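Long-range contacts in arginyl-trna synthetase (Thermus thermophilus, PDB 1IQ0), which probably catalyses the ATP-dependent attachment of L-arginine to tRNA(Arg), releasing AMP and diphosphate, as a class I aminoacyl-tRNA synthetase: residues P260-P265 against G272-D277; A362-A367 against E378-L383; R164-T169 against V185-D190. One frame throughout, in Å; residues are numbered along the deposited sequence.

Contact 1 of 3, residues P260-P265 against G272-D277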
loop_
_atom_site.group_PDB
_atom_site.type_symbol
_atom_site.label_atom_id
_atom_site.label_comp_id
_atom_site.label_asym_id
_atom_site.label_seq_id
_atom_site.Cartn_x
_atom_site.Cartn_y
_atom_site.Cartn_z
ATOM N N PRO A 260 2.542 9.644 -35.934
ATOM C CA PRO A 260 2.346 8.920 -37.190
ATOM C C PRO A 260 1.752 7.534 -36.924
ATOM O O PRO A 260 1.191 6.907 -37.823
ATOM C CB PRO A 260 3.757 8.858 -37.769
ATOM C CG PRO A 260 4.621 8.811 -36.539
ATOM C CD PRO A 260 3.974 9.859 -35.666
ATOM N N HIS A 261 1.863 7.067 -35.682
ATOM C CA HIS A 261 1.327 5.761 -35.308
ATOM C C HIS A 261 -0.104 5.817 -34.773
ATOM O O HIS A 261 -0.625 4.829 -34.261
ATOM C CB HIS A 261 2.252 5.096 -34.293
ATOM C CG HIS A 261 3.651 4.932 -34.795
ATOM N ND1 HIS A 261 4.712 5.655 -34.295
ATOM C CD2 HIS A 261 4.148 4.182 -35.806
ATOM C CE1 HIS A 261 5.803 5.361 -34.979
ATOM N NE2 HIS A 261 5.487 4.471 -35.902
ATOM N N VAL A 262 -0.729 6.984 -34.885
ATOM C CA VAL A 262 -2.118 7.174 -34.461
ATOM C C VAL A 262 -2.833 7.644 -35.720
ATOM O O VAL A 262 -2.612 8.760 -36.187
ATOM C CB VAL A 262 -2.241 8.249 -33.358
ATOM C CG1 VAL A 262 -3.696 8.656 -33.182
ATOM C CG2 VAL A 262 -1.700 7.700 -32.043
ATOM N N PHE A 263 -3.686 6.790 -36.272
ATOM C CA PHE A 263 -4.366 7.124 -37.515
ATOM C C PHE A 263 -5.682 6.380 -37.706
ATOM O O PHE A 263 -6.012 5.468 -36.943
ATOM C CB PHE A 263 -3.431 6.796 -38.676
ATOM C CG PHE A 263 -2.939 5.375 -38.659
ATOM C CD1 PHE A 263 -3.702 4.354 -39.217
ATOM C CD2 PHE A 263 -1.742 5.049 -38.030
ATOM C CE1 PHE A 263 -3.281 3.025 -39.146
ATOM C CE2 PHE A 263 -1.310 3.725 -37.951
ATOM C CZ PHE A 263 -2.081 2.711 -38.509
ATOM N N ARG A 264 -6.418 6.770 -38.744
ATOM C CA ARG A 264 -7.699 6.149 -39.063
ATOM C C ARG A 264 -7.591 5.281 -40.308
ATOM O O ARG A 264 -7.449 5.792 -41.418
ATOM C CB ARG A 264 -8.777 7.210 -39.315
ATOM C CG ARG A 264 -9.197 8.017 -38.106
ATOM C CD ARG A 264 -10.485 8.786 -38.394
ATOM N NE ARG A 264 -10.976 9.494 -37.216
ATOM C CZ ARG A 264 -10.363 10.531 -36.656
ATOM N NH1 ARG A 264 -9.230 10.995 -37.168
ATOM N NH2 ARG A 264 -10.879 11.103 -35.575
ATOM N N PRO A 265 -7.650 3.953 -40.143
ATOM C CA PRO A 265 -7.558 3.090 -41.323
ATOM C C PRO A 265 -8.726 3.401 -42.267
ATOM O O PRO A 265 -9.884 3.419 -41.845
ATOM C CB PRO A 265 -7.650 1.686 -40.725
ATOM C CG PRO A 265 -7.033 1.855 -39.368
ATOM C CD PRO A 265 -7.639 3.160 -38.904
ATOM N N GLY A 272 -12.555 3.835 -40.443
ATOM C CA GLY A 272 -13.343 4.854 -39.772
ATOM C C GLY A 272 -12.998 5.055 -38.305
ATOM O O GLY A 272 -13.311 6.097 -37.728
ATOM N N ALA A 273 -12.354 4.061 -37.700
ATOM C CA ALA A 273 -11.973 4.136 -36.291
ATOM C C ALA A 273 -10.603 4.778 -36.118
ATOM O O ALA A 273 -9.760 4.694 -37.009
ATOM C CB ALA A 273 -11.969 2.737 -35.676
ATOM N N LEU A 274 -10.390 5.441 -34.982
ATOM C CA LEU A 274 -9.092 6.056 -34.707
ATOM C C LEU A 274 -8.340 5.036 -33.874
ATOM O O LEU A 274 -8.803 4.627 -32.810
ATOM C CB LEU A 274 -9.232 7.362 -33.920
ATOM C CG LEU A 274 -7.889 8.017 -33.571
ATOM C CD1 LEU A 274 -7.187 8.428 -34.859
ATOM C CD2 LEU A 274 -8.093 9.222 -32.667
ATOM N N VAL A 275 -7.180 4.624 -34.358
ATOM C CA VAL A 275 -6.408 3.619 -33.655
ATOM C C VAL A 275 -4.981 4.055 -33.355
ATOM O O VAL A 275 -4.422 4.928 -34.025
ATOM C CB VAL A 275 -6.387 2.310 -34.476
ATOM C CG1 VAL A 275 -5.717 2.549 -35.815
ATOM C CG2 VAL A 275 -5.676 1.223 -33.709
ATOM N N MET A 276 -4.404 3.437 -32.331
ATOM C CA MET A 276 -3.035 3.709 -31.915
ATOM C C MET A 276 -2.212 2.442 -32.145
ATOM O O MET A 276 -2.526 1.382 -31.595
ATOM C CB MET A 276 -2.984 4.069 -30.427
ATOM C CG MET A 276 -1.592 4.435 -29.933
ATOM S SD MET A 276 -1.489 4.608 -28.143
ATOM C CE MET A 276 -2.356 6.145 -27.910
ATOM N N ASP A 277 -1.171 2.547 -32.962
ATOM C CA ASP A 277 -0.304 1.402 -33.239
ATOM C C ASP A 277 0.788 1.379 -32.181
ATOM O O ASP A 277 1.714 2.193 -32.211
ATOM C CB ASP A 277 0.315 1.533 -34.638
ATOM C CG ASP A 277 1.261 0.383 -34.979
ATOM O OD1 ASP A 277 1.959 0.483 -36.008
ATOM O OD2 ASP A 277 1.305 -0.613 -34.225
#
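Phe263 and Val275 form the hydrogen-bonded pair at the middle of a beta hairpin, strand 262-263 running antiparallel to strand 274-277, with strand 289-291 continuing the small sheet beyond the latter. Phe263 N donates to Val275 O and Val275 N to Phe263 O, both at 3.0 Å, the second bond being the straighter (170°). Asp277 N gives a shorter one, 2.7 Å to His261 O. Val262 and Met276 form the non-hydrogen-bonded pair between these bonds, and Val262 CA also makes a CA-H...O contact with Val275 O at 3.2 Å.

The buried side carries Val262, Leu274 and Met276. Val262 splits its branches: CG1 meets Leu274 CD1 and CG2 meets Met276 CG, each at 3.9 Å, while Leu256 of helix 248-256 closes over Val262 and Met276. At the exposed end of this side Leu274 CD1 lies over one face of the Arg264 guanidinium, whose NH1 forms a salt bridge with Glu257.

On the other side Phe263 and Pro265 are partly exposed. Buried Val275 sets CG1 between the backbone N and the carbonyl carbon (chi1 62°), over one face of the Phe263 ring and 4.2 Å from its CE1; CG1 also touches Pro265 CD at 3.7 Å. At the solvent end, the last bond before the connecting loop runs from Gly272 N to Pro265 O, 3.0 Å long and bent to 146° at the hydrogen.

Contact 2 of 3, residues A362-A367 against E378-L383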
loop_
_atom_site.group_PDB
_atom_site.type_symbol
_atom_site.label_atom_id
_atom_site.label_comp_id
_atom_site.label_asym_id
_atom_site.label_seq_id
_atom_site.Cartn_x
_atom_site.Cartn_y
_atom_site.Cartn_z
ATOM N N ALA A 362 0.367 -1.791 -20.835
ATOM C CA ALA A 362 0.910 -1.567 -22.165
ATOM C C ALA A 362 0.254 -0.355 -22.830
ATOM O O ALA A 362 0.909 0.388 -23.564
ATOM C CB ALA A 362 0.701 -2.813 -23.026
ATOM N N LEU A 363 -1.040 -0.169 -22.566
ATOM C CA LEU A 363 -1.808 0.942 -23.130
ATOM C C LEU A 363 -1.229 2.318 -22.808
ATOM O O LEU A 363 -0.797 3.037 -23.708
ATOM C CB LEU A 363 -3.264 0.895 -22.643
ATOM C CG LEU A 363 -4.150 2.106 -22.989
ATOM C CD1 LEU A 363 -4.513 2.113 -24.473
ATOM C CD2 LEU A 363 -5.407 2.058 -22.143
ATOM N N VAL A 364 -1.227 2.695 -21.532
ATOM C CA VAL A 364 -0.712 4.011 -21.161
ATOM C C VAL A 364 0.780 4.100 -21.410
ATOM O O VAL A 364 1.296 5.157 -21.787
ATOM C CB VAL A 364 -1.004 4.356 -19.677
ATOM C CG1 VAL A 364 -2.475 4.150 -19.380
ATOM C CG2 VAL A 364 -0.138 3.524 -18.766
ATOM N N ARG A 365 1.470 2.984 -21.204
ATOM C CA ARG A 365 2.910 2.926 -21.423
ATOM C C ARG A 365 3.204 3.362 -22.851
ATOM O O ARG A 365 3.980 4.291 -23.084
ATOM C CB ARG A 365 3.426 1.498 -21.215
ATOM C CG ARG A 365 4.291 1.303 -19.977
ATOM C CD ARG A 365 3.501 1.492 -18.688
ATOM N NE ARG A 365 4.349 1.369 -17.502
ATOM C CZ ARG A 365 4.995 0.261 -17.148
ATOM N NH1 ARG A 365 4.895 -0.837 -17.885
ATOM N NH2 ARG A 365 5.745 0.251 -16.052
ATOM N N ALA A 366 2.566 2.686 -23.802
ATOM C CA ALA A 366 2.752 2.980 -25.218
ATOM C C ALA A 366 2.282 4.385 -25.555
ATOM O O ALA A 366 2.915 5.078 -26.354
ATOM C CB ALA A 366 1.991 1.962 -26.066
ATOM N N ALA A 367 1.171 4.801 -24.946
ATOM C CA ALA A 367 0.626 6.126 -25.197
ATOM C C ALA A 367 1.608 7.194 -24.732
ATOM O O ALA A 367 1.855 8.178 -25.440
ATOM C CB ALA A 367 -0.718 6.288 -24.491
ATOM N N GLU A 378 7.783 4.498 -18.152
ATOM C CA GLU A 378 8.287 3.479 -17.239
ATOM C C GLU A 378 7.889 3.784 -15.795
ATOM O O GLU A 378 8.198 3.015 -14.885
ATOM C CB GLU A 378 9.812 3.407 -17.333
ATOM C CG GLU A 378 10.342 3.213 -18.743
ATOM C CD GLU A 378 9.928 1.889 -19.337
ATOM O OE1 GLU A 378 10.283 0.841 -18.757
ATOM O OE2 GLU A 378 9.246 1.892 -20.383
ATOM N N LYS A 379 7.199 4.900 -15.588
ATOM C CA LYS A 379 6.808 5.289 -14.241
ATOM C C LYS A 379 5.317 5.193 -13.958
ATOM O O LYS A 379 4.839 5.716 -12.953
ATOM C CB LYS A 379 7.311 6.704 -13.948
ATOM C CG LYS A 379 8.831 6.829 -13.987
ATOM C CD LYS A 379 9.485 5.865 -13.005
ATOM C CE LYS A 379 11.003 5.969 -13.029
ATOM N NZ LYS A 379 11.630 5.006 -12.074
ATOM N N ALA A 380 4.581 4.529 -14.841
ATOM C CA ALA A 380 3.145 4.364 -14.648
ATOM C C ALA A 380 2.940 2.948 -14.124
ATOM O O ALA A 380 2.866 1.995 -14.898
ATOM C CB ALA A 380 2.412 4.558 -15.967
ATOM N N HIS A 381 2.848 2.809 -12.807
ATOM C CA HIS A 381 2.701 1.488 -12.214
ATOM C C HIS A 381 1.288 1.055 -11.867
ATOM O O HIS A 381 0.385 1.866 -11.677
ATOM C CB HIS A 381 3.558 1.389 -10.949
ATOM C CG HIS A 381 4.960 1.871 -11.135
ATOM N ND1 HIS A 381 5.416 3.052 -10.592
ATOM C CD2 HIS A 381 6.009 1.332 -11.803
ATOM C CE1 HIS A 381 6.687 3.220 -10.914
ATOM N NE2 HIS A 381 7.071 2.190 -11.648
ATOM N N HIS A 382 1.132 -0.254 -11.773
ATOM C CA HIS A 382 -0.127 -0.885 -11.417
ATOM C C HIS A 382 0.141 -1.815 -10.237
ATOM O O HIS A 382 1.159 -2.508 -10.189
ATOM C CB HIS A 382 -0.678 -1.719 -12.582
ATOM C CG HIS A 382 -1.648 -0.985 -13.457
ATOM N ND1 HIS A 382 -2.351 -1.604 -14.469
ATOM C CD2 HIS A 382 -2.039 0.312 -13.469
ATOM C CE1 HIS A 382 -3.133 -0.722 -15.065
ATOM N NE2 HIS A 382 -2.963 0.449 -14.477
ATOM N N LEU A 383 -0.770 -1.815 -9.280
ATOM C CA LEU A 383 -0.654 -2.692 -8.138
ATOM C C LEU A 383 -1.946 -3.500 -8.207
ATOM O O LEU A 383 -2.997 -3.064 -7.728
ATOM C CB LEU A 383 -0.563 -1.879 -6.839
ATOM C CG LEU A 383 -0.221 -2.642 -5.552
ATOM C CD1 LEU A 383 0.957 -3.567 -5.806
ATOM C CD2 LEU A 383 0.099 -1.657 -4.430
#
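Helix 362-367 and strand 380-383 run almost exactly antiparallel, 173° between their directions, with axes 9.1 Å apart at closest approach; the nearest CA atoms, of Arg365 and Glu378, are still 6.8 Å from each other. At that spacing the backbones do not meet, and the 200 Å² buried between the segments comes chiefly from Arg365 and Ala380, with smaller shares from Glu378 and Val364.

Val364 and Ala380 point toward each other and make the apolar part. The valine touches with one branch, CG2, which reaches the Ala380 CB at 3.9 Å. That methyl group also has Arg365 NE beside it, at 4.0 Å, and Gln309 of helix 301-312 and Thr349 of strand 348-354 against it from outside the two segments.

The pair belongs to the alpha/beta catalytic domain of a class I synthetase, the nucleotide-binding fold of the HUP clan. Strand 348-354 is followed by helix 361-370 and then by strand 380-390, parallel to it and next to it in the sheet: a beta-alpha-beta crossover, in which the helix returns antiparallel to the strands. Backbone bonds from His381 to Thr349 and Asn351 fix the second strand in place.

Arg365 supplies the polar part. Its CA-CB bond does not aim at the strand; a bend at chi2 (67°) turns CD, and the chain beyond carries the guanidinium to the start of the strand and the residues just before it. NE lies 3.1 Å from Ala380 O, NH2 lies 3.9 Å from Glu378 O, and the approach to both is oblique to the guanidinium plane. The side chain is poorly ordered, and the carboxylate of Glu378 remains distant, its OE1 5.3 Å from Arg365 NH2.

Contact 3 of 3, residues R164-T169 against V185-D190; sequences RHYGLT and VRLHQD
Arg186 opens the contact by laying its side chain over the ring of Tyr166. Its CD stands 3.5 Å from the ring centroid and only 16° off the ring normal, a CH-pi contact over the face. Bends at chi2 and chi3 place CD and NE so that the chain runs back over the ring, the two side chains sliding past each other in opposite directions. The guanidinium is not a flat stack on the tyrosine, since the planes are 32° apart; its NH1 comes closest, 3.1 Å from Tyr166 CD2. NH2 reaches beyond the ring to Leu168 CD2 at 3.5 Å, adding an apolar neighbour to the charged end.

Leu187, the next residue, meets the hydroxyl end of the tyrosine. Its CA is 3.2 Å from Tyr166 OH, and its CB packs against Tyr166 CE1 at 4.1 Å. The rest of this buried side chain touches Phe161 and Ala162 of helix 154-165, which ties the two helices together just beneath the tyrosine.

Asp190, near the end of the helix, supplies the polar anchor. Tyr166 OH donates a hydrogen bond of 2.7 Å to Asp190 OD2, which lies near the ring plane at its edge and accepts through its anti lone pair. The other oxygen, OD1, takes the backbone N of Glu192, so both carboxylate oxygens are engaged. His165 ND1 lies over the ring face opposite Arg186, 3.6 Å above the plane.

Tyr166 is thereby held on two faces and at its hydroxyl, its ring packed against the C-terminal part of helix 176-189. It directly precedes Gly167, whose positive phi and two bonds back into the last turn of helix 154-165 define a Schellman motif.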
loop_
_atom_site.group_PDB
_atom_site.type_symbol
_atom_site.label_atom_id
_atom_site.label_comp_id
_atom_site.label_asym_id
_atom_site.label_seq_id
_atom_site.Cartn_x
_atom_site.Cartn_y
_atom_site.Cartn_z
ATOM N N ARG A 164 -35.939 6.544 -7.371
ATOM C CA ARG A 164 -37.115 7.270 -7.833
ATOM C C ARG A 164 -38.220 6.313 -8.281
ATOM O O ARG A 164 -39.360 6.424 -7.840
ATOM C CB ARG A 164 -36.722 8.186 -8.993
ATOM C CG ARG A 164 -37.689 9.316 -9.272
ATOM C CD ARG A 164 -37.164 10.177 -10.408
ATOM N NE ARG A 164 -37.871 11.449 -10.524
ATOM C CZ ARG A 164 -37.843 12.410 -9.606
ATOM N NH1 ARG A 164 -37.141 12.249 -8.493
ATOM N NH2 ARG A 164 -38.514 13.538 -9.806
ATOM N N HIS A 165 -37.860 5.369 -9.147
ATOM C CA HIS A 165 -38.796 4.392 -9.692
ATOM C C HIS A 165 -39.597 3.651 -8.632
ATOM O O HIS A 165 -40.796 3.432 -8.800
ATOM C CB HIS A 165 -38.048 3.382 -10.570
ATOM C CG HIS A 165 -38.943 2.389 -11.246
ATOM N ND1 HIS A 165 -38.985 1.057 -10.889
ATOM C CD2 HIS A 165 -39.833 2.535 -12.257
ATOM C CE1 HIS A 165 -39.861 0.425 -11.652
ATOM N NE2 HIS A 165 -40.388 1.300 -12.490
ATOM N N TYR A 166 -38.936 3.259 -7.548
ATOM C CA TYR A 166 -39.614 2.539 -6.480
ATOM C C TYR A 166 -40.195 3.481 -5.438
ATOM O O TYR A 166 -40.803 3.040 -4.467
ATOM C CB TYR A 166 -38.656 1.541 -5.824
ATOM C CG TYR A 166 -38.208 0.462 -6.778
ATOM C CD1 TYR A 166 -36.885 0.402 -7.225
ATOM C CD2 TYR A 166 -39.121 -0.468 -7.284
ATOM C CE1 TYR A 166 -36.482 -0.556 -8.154
ATOM C CE2 TYR A 166 -38.732 -1.431 -8.217
ATOM C CZ TYR A 166 -37.408 -1.467 -8.650
ATOM O OH TYR A 166 -37.018 -2.395 -9.587
ATOM N N GLY A 167 -40.012 4.780 -5.655
ATOM C CA GLY A 167 -40.532 5.766 -4.727
ATOM C C GLY A 167 -40.052 5.508 -3.319
ATOM O O GLY A 167 -40.849 5.427 -2.381
ATOM N N LEU A 168 -38.738 5.372 -3.174
ATOM C CA LEU A 168 -38.132 5.116 -1.875
ATOM C C LEU A 168 -37.691 6.420 -1.226
ATOM O O LEU A 168 -37.130 7.294 -1.883
ATOM C CB LEU A 168 -36.934 4.181 -2.041
ATOM C CG LEU A 168 -37.255 2.852 -2.725
ATOM C CD1 LEU A 168 -35.972 2.056 -2.926
ATOM C CD2 LEU A 168 -38.253 2.070 -1.879
ATOM N N THR A 169 -37.950 6.550 0.069
ATOM C CA THR A 169 -37.571 7.755 0.792
ATOM C C THR A 169 -36.665 7.381 1.955
ATOM O O THR A 169 -36.925 6.414 2.674
ATOM C CB THR A 169 -38.809 8.492 1.335
ATOM O OG1 THR A 169 -39.747 8.698 0.271
ATOM C CG2 THR A 169 -38.407 9.844 1.910
ATOM N N VAL A 185 -30.257 -3.121 -5.393
ATOM C CA VAL A 185 -30.551 -4.550 -5.344
ATOM C C VAL A 185 -31.982 -4.868 -5.777
ATOM O O VAL A 185 -32.212 -5.868 -6.454
ATOM C CB VAL A 185 -30.315 -5.142 -3.924
ATOM C CG1 VAL A 185 -30.878 -6.572 -3.846
ATOM C CG2 VAL A 185 -28.819 -5.161 -3.611
ATOM N N ARG A 186 -32.948 -4.037 -5.392
ATOM C CA ARG A 186 -34.318 -4.313 -5.800
ATOM C C ARG A 186 -34.425 -4.225 -7.322
ATOM O O ARG A 186 -35.028 -5.090 -7.959
ATOM C CB ARG A 186 -35.322 -3.345 -5.168
ATOM C CG ARG A 186 -36.696 -3.996 -5.065
ATOM C CD ARG A 186 -37.864 -3.079 -5.356
ATOM N NE ARG A 186 -38.211 -2.230 -4.227
ATOM C CZ ARG A 186 -39.421 -1.710 -4.041
ATOM N NH1 ARG A 186 -40.392 -1.965 -4.907
ATOM N NH2 ARG A 186 -39.658 -0.927 -2.996
ATOM N N LEU A 187 -33.822 -3.188 -7.899
ATOM C CA LEU A 187 -33.847 -3.006 -9.348
ATOM C C LEU A 187 -33.362 -4.250 -10.087
ATOM O O LEU A 187 -34.007 -4.706 -11.034
ATOM C CB LEU A 187 -32.982 -1.808 -9.763
ATOM C CG LEU A 187 -32.870 -1.581 -11.280
ATOM C CD1 LEU A 187 -34.241 -1.238 -11.846
ATOM C CD2 LEU A 187 -31.876 -0.458 -11.581
ATOM N N HIS A 188 -32.227 -4.801 -9.660
ATOM C CA HIS A 188 -31.675 -5.986 -10.318
ATOM C C HIS A 188 -32.388 -7.300 -10.024
ATOM O O HIS A 188 -32.057 -8.330 -10.609
ATOM C CB HIS A 188 -30.186 -6.136 -10.002
ATOM C CG HIS A 188 -29.306 -5.348 -10.918
ATOM N ND1 HIS A 188 -29.096 -3.994 -10.769
ATOM C CD2 HIS A 188 -28.642 -5.709 -12.041
ATOM C CE1 HIS A 188 -28.342 -3.557 -11.761
ATOM N NE2 HIS A 188 -28.053 -4.578 -12.546
ATOM N N GLN A 189 -33.354 -7.274 -9.114
ATOM C CA GLN A 189 -34.112 -8.479 -8.798
ATOM C C GLN A 189 -35.480 -8.321 -9.446
ATOM O O GLN A 189 -36.288 -9.248 -9.459
ATOM C CB GLN A 189 -34.283 -8.647 -7.283
ATOM C CG GLN A 189 -32.990 -8.873 -6.522
ATOM C CD GLN A 189 -33.224 -9.156 -5.049
ATOM O OE1 GLN A 189 -34.000 -8.466 -4.387
ATOM N NE2 GLN A 189 -32.544 -10.167 -4.526
ATOM N N ASP A 190 -35.726 -7.131 -9.988
ATOM C CA ASP A 190 -37.001 -6.837 -10.624
ATOM C C ASP A 190 -37.183 -7.667 -11.893
ATOM O O ASP A 190 -36.328 -7.661 -12.782
ATOM C CB ASP A 190 -37.092 -5.350 -10.958
ATOM C CG ASP A 190 -38.504 -4.919 -11.294
ATOM O OD1 ASP A 190 -39.197 -5.679 -12.005
ATOM O OD2 ASP A 190 -38.918 -3.822 -10.856
#

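In the fold
Contacts 1 and 2 are neighbours, with centres 20 Å apart, and they touch: Met276 CE of the hairpin packs on Ala367 CB of helix 361-370 at 3.8 Å. That helix therefore serves both, facing its own crossover strand in contact 2 and the small sheet of contact 1. Contact 3 stands apart, its centre 43 Å from contact 1 and 40 Å from contact 2, with nearest atoms about 29 and 25 Å away. Contact 2 lies on the parallel part of the central mixed sheet, where strand 348-354 separates strand 380-390 from strand 104-108, the strand preceding the predicted 'HIGH' motif at Val112-His122. Contacts 1 and 3 are both peripheral, each centred 37 Å from the chain's centre.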